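Local coordinates for protein CG1507-PB, isoform B (Drosophila melanogaster, PDB 5FGO) that probably binds purine-rich single-stranded DNA and RNA as a member of the PUR family, represented here by its third repeat, which forms a two-subunit assembly, at residues R18-D23 with F27-G32; R36-R41 with K58-F63. All coordinates share one frame; numbering follows the deposited sequence.

Interaction 1 (18-23 with 27-32) zips the first two strands of a four-stranded antiparallel sheet together, while interaction 2 (36-41 with 58-63) seats the start of the C-terminal helix on the third. Both are partly buried, interaction 1 nearer the chain centre (about 7 Å against 10 Å between centres), with its polar H19-Y28 face toward the surface. It relies on paired backbone bonds beside an aromatic core; interaction 2 is apolar packing round a single buried indole. Strands 25-34 and 37-46 are neighbours, so the contacts meet: D30 OD2 and R41 NH2 form a 2.9 Å salt bridge, and I31 CD1 packs 3.7 Å from W60 CH2 between sheet and helix. Both also touch the second subunit.

Interaction 1: residues R18-D23 with F27-G32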
ATOM      1  N   ARG B  18       4.336  -8.981   7.989  1.00  3.44           N
ATOM      2  CA  ARG B  18       5.570  -8.221   7.824  1.00  3.76           C
ATOM      3  C   ARG B  18       5.476  -6.783   8.339  1.00  1.95           C
ATOM      4  O   ARG B  18       4.404  -6.273   8.603  1.00  3.25           O
ATOM      5  CB  ARG B  18       6.055  -8.299   6.385  1.00  3.52           C
ATOM      6  CG  ARG B  18       6.571  -9.715   6.073  1.00  2.70           C
ATOM      7  CD  ARG B  18       7.229  -9.783   4.747  1.00  5.27           C
ATOM      8  NE  ARG B  18       8.525  -9.140   4.735  1.00  4.82           N
ATOM      9  CZ  ARG B  18       9.271  -9.059   3.644  1.00  8.81           C
ATOM     10  NH1 ARG B  18       8.776  -9.503   2.493  1.00  7.24           N
ATOM     11  NH2 ARG B  18      10.465  -8.475   3.681  1.00  8.82           N
ATOM     12  N   HIS B  19       6.618  -6.177   8.603  1.00  1.44           N
ATOM     13  CA  HIS B  19       6.644  -4.896   9.276  1.00  2.50           C
ATOM     14  C   HIS B  19       7.712  -3.942   8.727  1.00  3.14           C
ATOM     15  O   HIS B  19       8.781  -4.371   8.307  1.00  4.00           O
ATOM     16  CB  HIS B  19       6.839  -5.168  10.764  1.00  3.10           C
ATOM     17  CG  HIS B  19       7.385  -4.013  11.537  1.00  8.00           C
ATOM     18  ND1 HIS B  19       8.701  -3.954  11.939  1.00  8.88           N
ATOM     19  CD2 HIS B  19       6.801  -2.879  11.989  1.00  4.90           C
ATOM     20  CE1 HIS B  19       8.903  -2.840  12.617  1.00  3.24           C
ATOM     21  NE2 HIS B  19       7.769  -2.165  12.650  1.00  5.15           N
HETATM   22  N   MSE B  20       7.421  -2.650   8.708  1.00  2.54           N
HETATM   23  CA  MSE B  20       8.412  -1.664   8.274  1.00  2.75           C
HETATM   24  C   MSE B  20       8.419  -0.508   9.248  1.00  1.97           C
HETATM   25  O   MSE B  20       7.402  -0.211   9.843  1.00  3.35           O
HETATM   26  CB  MSE B  20       8.117  -1.156   6.855  1.00  1.68           C
HETATM   27  CG  MSE B  20       9.135  -0.135   6.326  1.00  3.27           C
HETATM   28 SE   MSE B  20       8.773   0.440   4.497  1.00  1.53          SE
HETATM   29  CE  MSE B  20       7.178  -0.647   4.364  1.00  1.42           C
ATOM     30  N   LYS B  21       9.564   0.133   9.423  1.00  2.06           N
ATOM     31  CA  LYS B  21       9.672   1.284  10.319  1.00  3.03           C
ATOM     32  C   LYS B  21      10.185   2.479   9.575  1.00  1.55           C
ATOM     33  O   LYS B  21      11.151   2.374   8.838  1.00  2.46           O
ATOM     34  CB  LYS B  21      10.614   1.003  11.489  1.00  3.48           C
ATOM     35  CG  LYS B  21       9.984   0.198  12.568  1.00  5.16           C
ATOM     36  CD  LYS B  21      10.878   0.081  13.783  1.00  6.22           C
ATOM     37  CE  LYS B  21      10.039  -0.097  15.048  1.00  4.38           C
ATOM     38  NZ  LYS B  21       9.240  -1.355  15.141  1.00  3.84           N
ATOM     39  N   VAL B  22       9.542   3.617   9.768  1.00  1.79           N
ATOM     40  CA  VAL B  22      10.001   4.849   9.149  1.00  2.74           C
ATOM     41  C   VAL B  22       9.563   6.024  10.010  1.00  0.91           C
ATOM     42  O   VAL B  22       8.445   6.049  10.499  1.00  0.52           O
ATOM     43  CB  VAL B  22       9.499   4.983   7.667  1.00  1.71           C
ATOM     44  CG1 VAL B  22       8.013   4.820   7.588  1.00  1.22           C
ATOM     45  CG2 VAL B  22       9.957   6.304   7.029  1.00  1.02           C
ATOM     46  N   ASP B  23      10.501   6.930  10.255  1.00  1.52           N
ATOM     47  CA  ASP B  23      10.305   8.103  11.097  1.00  1.71           C
ATOM     48  C   ASP B  23       9.693   7.703  12.444  1.00  1.92           C
ATOM     49  O   ASP B  23      10.273   6.895  13.178  1.00  1.43           O
ATOM     50  CB  ASP B  23       9.435   9.126  10.374  1.00  4.82           C
ATOM     51  CG  ASP B  23      10.044   9.580   9.051  1.00  6.77           C
ATOM     52  OD1 ASP B  23      11.288   9.643   8.966  1.00  9.29           O
ATOM     53  OD2 ASP B  23       9.281   9.889   8.101  1.00  7.56           O
ATOM     54  N   PHE B  27       4.552   0.513   9.797  1.00  1.22           N
ATOM     55  CA  PHE B  27       3.655  -0.120   8.833  1.00  0.82           C
ATOM     56  C   PHE B  27       3.553  -1.639   8.991  1.00  0.97           C
ATOM     57  O   PHE B  27       4.553  -2.338   9.154  1.00  1.94           O
ATOM     58  CB  PHE B  27       4.105   0.222   7.425  1.00  0.42           C
ATOM     59  CG  PHE B  27       3.763   1.627   6.985  1.00  0.35           C
ATOM     60  CD1 PHE B  27       2.506   1.916   6.464  1.00  0.61           C
ATOM     61  CD2 PHE B  27       4.689   2.650   7.059  1.00  0.55           C
ATOM     62  CE1 PHE B  27       2.189   3.177   6.020  1.00  0.44           C
ATOM     63  CE2 PHE B  27       4.358   3.939   6.617  1.00  0.65           C
ATOM     64  CZ  PHE B  27       3.116   4.192   6.096  1.00  0.43           C
ATOM     65  N   TYR B  28       2.334  -2.152   8.969  1.00  0.79           N
ATOM     66  CA  TYR B  28       2.139  -3.592   9.031  1.00  0.98           C
ATOM     67  C   TYR B  28       1.444  -4.133   7.820  1.00  0.96           C
ATOM     68  O   TYR B  28       0.568  -3.486   7.281  1.00  3.39           O
ATOM     69  CB  TYR B  28       1.366  -3.963  10.286  1.00  1.11           C
ATOM     70  CG  TYR B  28       2.137  -3.612  11.533  1.00  2.61           C
ATOM     71  CD1 TYR B  28       3.121  -4.467  12.015  1.00  5.40           C
ATOM     72  CD2 TYR B  28       1.925  -2.417  12.198  1.00  1.07           C
ATOM     73  CE1 TYR B  28       3.851  -4.150  13.124  1.00  5.09           C
ATOM     74  CE2 TYR B  28       2.639  -2.094  13.314  1.00  1.42           C
ATOM     75  CZ  TYR B  28       3.601  -2.962  13.777  1.00  6.05           C
ATOM     76  OH  TYR B  28       4.335  -2.656  14.893  1.00  5.26           O
ATOM     77  N   PHE B  29       1.846  -5.328   7.403  1.00  0.68           N
ATOM     78  CA  PHE B  29       1.260  -6.024   6.263  1.00  0.96           C
ATOM     79  C   PHE B  29       0.750  -7.365   6.717  1.00  1.46           C
ATOM     80  O   PHE B  29       1.530  -8.179   7.206  1.00  3.06           O
ATOM     81  CB  PHE B  29       2.299  -6.238   5.168  1.00  0.97           C
ATOM     82  CG  PHE B  29       3.018  -4.981   4.731  1.00  0.76           C
ATOM     83  CD1 PHE B  29       3.943  -4.358   5.576  1.00  0.50           C
ATOM     84  CD2 PHE B  29       2.824  -4.466   3.453  1.00  0.57           C
ATOM     85  CE1 PHE B  29       4.606  -3.226   5.179  1.00  0.30           C
ATOM     86  CE2 PHE B  29       3.497  -3.343   3.031  1.00  0.60           C
ATOM     87  CZ  PHE B  29       4.386  -2.712   3.894  1.00  0.60           C
ATOM     88  N   ASP B  30      -0.551  -7.580   6.666  1.00  0.91           N
ATOM     89  CA  ASP B  30      -1.074  -8.906   6.946  1.00  1.58           C
ATOM     90  C   ASP B  30      -2.059  -9.409   5.896  1.00  2.34           C
ATOM     91  O   ASP B  30      -2.725  -8.635   5.229  1.00  3.55           O
ATOM     92  CB  ASP B  30      -1.664  -8.977   8.353  1.00  6.35           C
ATOM     93  CG  ASP B  30      -2.533  -7.828   8.673  1.00 18.23           C
ATOM     94  OD1 ASP B  30      -1.961  -6.765   9.009  1.00 23.28           O
ATOM     95  OD2 ASP B  30      -3.772  -7.981   8.614  1.00 23.23           O
ATOM     96  N   ILE B  31      -2.111 -10.721   5.731  1.00  1.17           N
ATOM     97  CA  ILE B  31      -2.980 -11.338   4.760  1.00  1.64           C
ATOM     98  C   ILE B  31      -4.215 -11.983   5.406  1.00  3.57           C
ATOM     99  O   ILE B  31      -4.145 -12.520   6.499  1.00  5.68           O
ATOM    100  CB  ILE B  31      -2.201 -12.396   3.951  1.00  3.45           C
ATOM    101  CG1 ILE B  31      -0.883 -11.803   3.453  1.00  2.40           C
ATOM    102  CG2 ILE B  31      -3.038 -12.990   2.828  1.00  1.57           C
ATOM    103  CD1 ILE B  31      -1.048 -10.644   2.558  1.00  1.88           C
ATOM    104  N   GLY B  32      -5.377 -11.816   4.786  1.00  5.61           N
ATOM    105  CA  GLY B  32      -6.581 -12.476   5.261  1.00  7.28           C
ATOM    106  C   GLY B  32      -7.446 -12.936   4.100  1.00  9.19           C
ATOM    107  O   GLY B  32      -7.152 -12.629   2.934  1.00  5.08           O
TER
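R18 pairs with F29, and M20 with F27, through four backbone hydrogen bonds in two antiparallel hydrogen-bonded pairs; the non-hydrogen-bonded pair H19-Y28 lies between them. The buried, densely packed face carries M20, F27 and F29. The selenomethionine M20 runs out with CG anti to its backbone N (chi1 -179°), and its methyl CE reaches the rim of the F29 ring, 3.5 Å from CZ, arriving near the ring plane. Farther along, V22 CG1 meets the edge of the F27 ring, 3.9 Å from CE2. The second subunit covers this apolar layer, its F63 packing on both M20 and F29, while R18 turns its guanidinium away to D69 of that subunit. The other face is partly exposed, and its rings overlap little. There H19 and Y28 run out alongside each other, nearly parallel but heavily offset: their ring centroids are 5.1 Å apart and their planes inclined by 30°. The closest atoms are H19 CD2 and Y28 CE1, at 3.4 Å, and H19 NE2 is hydrogen-bonded to N26 OD1, just before F27 in strand 25-34. Such a two-faced antiparallel ladder is that of a beta hairpin, here the one opening the PUR repeat sheet.

Interaction 2: residues R36-R41 with K58-F63; sequences RGVYMR and KCWIRF
W60 reaches from the first turn of helix 60-72 to strand 37-46, where M40 and V38 receive its indole, a helix-on-sheet packing within the PUR repeat, whose antiparallel sheet precedes a C-terminal helix. With CG anti to its carbonyl carbon (chi1 -69°), the indole extends toward the strand and places its six-membered ring against the backbone between Y39 and M40. M40, a selenomethionine, lies along one side of the indole: CB stands out of the ring plane near the CZ2-CE2 bond, 3.6 Å from W60 CZ2, and the bend at chi3 (-58°) carries the methyl CE over the ring centre on that same side. There CE stands 3.9 Å from the six-membered centroid and only 9° off the ring normal, a well-centred CH-pi contact. The V38 side chain runs at about a right angle to that of W60, its CG1 4.2 Å from W60 CH2. The carbonyl carbon of Y39 meets the edge of the same ring near its plane, 3.8 Å from CZ2, whereas the Y39 side chain leaves from the other side of the strand. The buried indole N-H is satisfied by the backbone carbonyl of I55 on strand 49-56, a bond that helps fix the rotation of the ring, and I31 adds to the apolar packing. An alanine in place of W60 would probably open a gap beneath the helix start, leaving the M40 methyl without its aromatic face and the I55 carbonyl without the indole N-H. C59 occupies the N-cap position, and F63 N donates a backbone hydrogen bond to its carbonyl O. One turn along the helix, R62 folds back so that its guanidinium lies across C59 CB and its NH2 donates to K58 O at 2.9 Å, from above the carbonyl plane.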
ATOM      1  N   ARG B  36     -15.370 -13.362  -0.489  1.00 17.52           N
ATOM      2  CA  ARG B  36     -14.989 -12.742  -1.742  1.00 20.48           C
ATOM      3  C   ARG B  36     -13.501 -12.953  -2.019  1.00 20.16           C
ATOM      4  O   ARG B  36     -13.061 -12.804  -3.151  1.00 19.42           O
ATOM      5  CB  ARG B  36     -15.370 -11.265  -1.811  1.00 33.55           C
ATOM      6  CG  ARG B  36     -16.869 -11.035  -1.924  1.00 32.56           C
ATOM      7  CD  ARG B  36     -17.168  -9.564  -2.013  1.00 44.08           C
ATOM      8  NE  ARG B  36     -16.736  -8.866  -0.816  1.00 59.69           N
ATOM      9  CZ  ARG B  36     -16.752  -7.546  -0.675  1.00 53.39           C
ATOM     10  NH1 ARG B  36     -17.175  -6.761  -1.666  1.00 47.78           N
ATOM     11  NH2 ARG B  36     -16.324  -7.015   0.462  1.00 53.12           N
ATOM     12  N   GLY B  37     -12.708 -13.264  -1.000  1.00 18.15           N
ATOM     13  CA  GLY B  37     -11.347 -13.672  -1.301  1.00 13.54           C
ATOM     14  C   GLY B  37     -10.216 -13.223  -0.417  1.00  8.44           C
ATOM     15  O   GLY B  37     -10.407 -12.805   0.725  1.00  8.39           O
ATOM     16  N   VAL B  38      -9.021 -13.301  -0.990  1.00  7.64           N
ATOM     17  CA  VAL B  38      -7.783 -12.968  -0.298  1.00  7.21           C
ATOM     18  C   VAL B  38      -7.429 -11.479  -0.430  1.00  5.98           C
ATOM     19  O   VAL B  38      -7.503 -10.897  -1.511  1.00  5.02           O
ATOM     20  CB  VAL B  38      -6.631 -13.828  -0.874  1.00  4.76           C
ATOM     21  CG1 VAL B  38      -5.286 -13.406  -0.325  1.00  5.65           C
ATOM     22  CG2 VAL B  38      -6.889 -15.288  -0.599  1.00  4.02           C
ATOM     23  N   TYR B  39      -6.982 -10.874   0.661  1.00  4.67           N
ATOM     24  CA  TYR B  39      -6.644  -9.462   0.632  1.00  3.19           C
ATOM     25  C   TYR B  39      -5.387  -9.152   1.456  1.00  4.64           C
ATOM     26  O   TYR B  39      -4.967  -9.950   2.310  1.00  1.56           O
ATOM     27  CB  TYR B  39      -7.827  -8.635   1.142  1.00  3.50           C
ATOM     28  CG  TYR B  39      -8.221  -8.949   2.577  1.00  3.94           C
ATOM     29  CD1 TYR B  39      -7.551  -8.376   3.651  1.00  3.83           C
ATOM     30  CD2 TYR B  39      -9.238  -9.856   2.852  1.00  6.98           C
ATOM     31  CE1 TYR B  39      -7.911  -8.681   4.963  1.00  9.05           C
ATOM     32  CE2 TYR B  39      -9.597 -10.169   4.145  1.00  8.22           C
ATOM     33  CZ  TYR B  39      -8.941  -9.577   5.197  1.00 12.78           C
ATOM     34  OH  TYR B  39      -9.316  -9.899   6.481  1.00 19.75           O
HETATM   35  N   MSE B  40      -4.806  -7.981   1.185  1.00  2.98           N
HETATM   36  CA  MSE B  40      -3.687  -7.450   1.945  1.00  2.10           C
HETATM   37  C   MSE B  40      -4.108  -6.181   2.699  1.00  5.35           C
HETATM   38  O   MSE B  40      -4.543  -5.203   2.097  1.00  3.82           O
HETATM   39  CB  MSE B  40      -2.500  -7.134   1.028  1.00  1.98           C
HETATM   40  CG  MSE B  40      -1.238  -6.763   1.786  1.00  1.22           C
HETATM   41 SE   MSE B  40       0.126  -5.911   0.718  1.00  1.10          SE
HETATM   42  CE  MSE B  40       0.300  -7.344  -0.556  1.00  1.26           C
ATOM     43  N   ARG B  41      -3.984  -6.205   4.021  1.00  4.58           N
ATOM     44  CA  ARG B  41      -4.226  -5.026   4.820  1.00  2.47           C
ATOM     45  C   ARG B  41      -2.903  -4.343   5.099  1.00  2.82           C
ATOM     46  O   ARG B  41      -1.980  -4.967   5.603  1.00  1.98           O
ATOM     47  CB  ARG B  41      -4.924  -5.387   6.126  1.00  2.77           C
ATOM     48  CG  ARG B  41      -5.287  -4.185   6.993  1.00  2.17           C
ATOM     49  CD  ARG B  41      -5.981  -4.632   8.267  1.00  5.80           C
ATOM     50  NE  ARG B  41      -5.025  -5.317   9.145  1.00 30.62           N
ATOM     51  CZ  ARG B  41      -5.327  -5.921  10.298  1.00 43.93           C
ATOM     52  NH1 ARG B  41      -6.576  -5.913  10.760  1.00 45.10           N
ATOM     53  NH2 ARG B  41      -4.367  -6.528  10.999  1.00 18.90           N
ATOM     54  N   LYS B  58      -6.778  -9.722  -6.459  1.00  2.72           N
ATOM     55  CA  LYS B  58      -6.885  -9.585  -7.917  1.00  2.16           C
ATOM     56  C   LYS B  58      -6.250  -8.308  -8.463  1.00  4.11           C
ATOM     57  O   LYS B  58      -6.228  -8.096  -9.677  1.00  5.40           O
ATOM     58  CB  LYS B  58      -8.342  -9.637  -8.360  1.00  2.13           C
ATOM     59  CG  LYS B  58      -9.152  -8.446  -7.924  1.00  5.88           C
ATOM     60  CD  LYS B  58     -10.572  -8.491  -8.424  1.00  1.98           C
ATOM     61  CE  LYS B  58     -11.391  -9.443  -7.593  1.00  4.27           C
ATOM     62  NZ  LYS B  58     -12.869  -9.334  -7.862  1.00  3.59           N
ATOM     63  N   CYS B  59      -5.723  -7.454  -7.594  1.00  3.15           N
ATOM     64  CA  CYS B  59      -5.065  -6.260  -8.102  1.00  4.05           C
ATOM     65  C   CYS B  59      -3.696  -5.998  -7.481  1.00  1.71           C
ATOM     66  O   CYS B  59      -3.131  -4.918  -7.642  1.00  2.40           O
ATOM     67  CB  CYS B  59      -5.998  -5.049  -7.951  1.00 14.59           C
ATOM     68  SG  CYS B  59      -6.293  -4.489  -6.268  1.00  9.94           S
ATOM     69  N   TRP B  60      -3.128  -7.005  -6.833  1.00  2.42           N
ATOM     70  CA  TRP B  60      -1.768  -6.867  -6.277  1.00  4.34           C
ATOM     71  C   TRP B  60      -0.748  -6.496  -7.371  1.00  3.19           C
ATOM     72  O   TRP B  60       0.147  -5.671  -7.133  1.00  1.73           O
ATOM     73  CB  TRP B  60      -1.310  -8.153  -5.551  1.00  2.47           C
ATOM     74  CG  TRP B  60      -2.070  -8.393  -4.270  1.00  3.95           C
ATOM     75  CD1 TRP B  60      -3.105  -7.641  -3.788  1.00  2.24           C
ATOM     76  CD2 TRP B  60      -1.815  -9.401  -3.279  1.00  2.76           C
ATOM     77  NE1 TRP B  60      -3.539  -8.151  -2.591  1.00  2.98           N
ATOM     78  CE2 TRP B  60      -2.759  -9.220  -2.250  1.00  2.85           C
ATOM     79  CE3 TRP B  60      -0.889 -10.441  -3.167  1.00  5.22           C
ATOM     80  CZ2 TRP B  60      -2.810 -10.043  -1.129  1.00  4.73           C
ATOM     81  CZ3 TRP B  60      -0.935 -11.263  -2.042  1.00  3.39           C
ATOM     82  CH2 TRP B  60      -1.889 -11.055  -1.039  1.00  4.07           C
ATOM     83  N   ILE B  61      -0.875  -7.102  -8.556  1.00  1.96           N
ATOM     84  CA  ILE B  61       0.049  -6.800  -9.648  1.00  2.23           C
ATOM     85  C   ILE B  61      -0.080  -5.357 -10.119  1.00  1.48           C
ATOM     86  O   ILE B  61       0.925  -4.655 -10.289  1.00  1.58           O
ATOM     87  CB  ILE B  61      -0.137  -7.749 -10.842  1.00  5.30           C
ATOM     88  CG1 ILE B  61       0.395  -9.136 -10.496  1.00  1.40           C
ATOM     89  CG2 ILE B  61       0.676  -7.256 -12.040  1.00  2.27           C
ATOM     90  CD1 ILE B  61       1.899  -9.135 -10.324  1.00  3.03           C
ATOM     91  N   ARG B  62      -1.316  -4.930 -10.362  1.00  2.15           N
ATOM     92  CA  ARG B  62      -1.579  -3.545 -10.758  1.00  3.65           C
ATOM     93  C   ARG B  62      -0.939  -2.571  -9.767  1.00  2.25           C
ATOM     94  O   ARG B  62      -0.307  -1.588 -10.166  1.00  2.34           O
ATOM     95  CB  ARG B  62      -3.101  -3.303 -10.887  1.00  2.76           C
ATOM     96  CG  ARG B  62      -3.674  -3.550 -12.286  1.00  6.67           C
ATOM     97  CD  ARG B  62      -5.195  -3.482 -12.352  1.00 19.58           C
ATOM     98  NE  ARG B  62      -5.805  -4.693 -11.796  1.00 25.61           N
ATOM     99  CZ  ARG B  62      -7.109  -4.870 -11.604  1.00 18.90           C
ATOM    100  NH1 ARG B  62      -7.967  -3.890 -11.842  1.00  9.73           N
ATOM    101  NH2 ARG B  62      -7.553  -6.019 -11.116  1.00 21.43           N
ATOM    102  N   PHE B  63      -1.078  -2.881  -8.485  1.00  1.41           N
ATOM    103  CA  PHE B  63      -0.441  -2.136  -7.417  1.00  1.72           C
ATOM    104  C   PHE B  63       1.086  -2.111  -7.486  1.00  2.84           C
ATOM    105  O   PHE B  63       1.728  -1.060  -7.433  1.00  2.52           O
ATOM    106  CB  PHE B  63      -0.856  -2.760  -6.106  1.00  1.43           C
ATOM    107  CG  PHE B  63      -1.513  -1.826  -5.177  1.00  2.57           C
ATOM    108  CD1 PHE B  63      -2.876  -1.598  -5.263  1.00  5.89           C
ATOM    109  CD2 PHE B  63      -0.788  -1.192  -4.190  1.00  4.58           C
ATOM    110  CE1 PHE B  63      -3.506  -0.740  -4.383  1.00  4.56           C
ATOM    111  CE2 PHE B  63      -1.409  -0.337  -3.303  1.00  2.66           C
ATOM    112  CZ  PHE B  63      -2.761  -0.109  -3.404  1.00  4.34           C
TER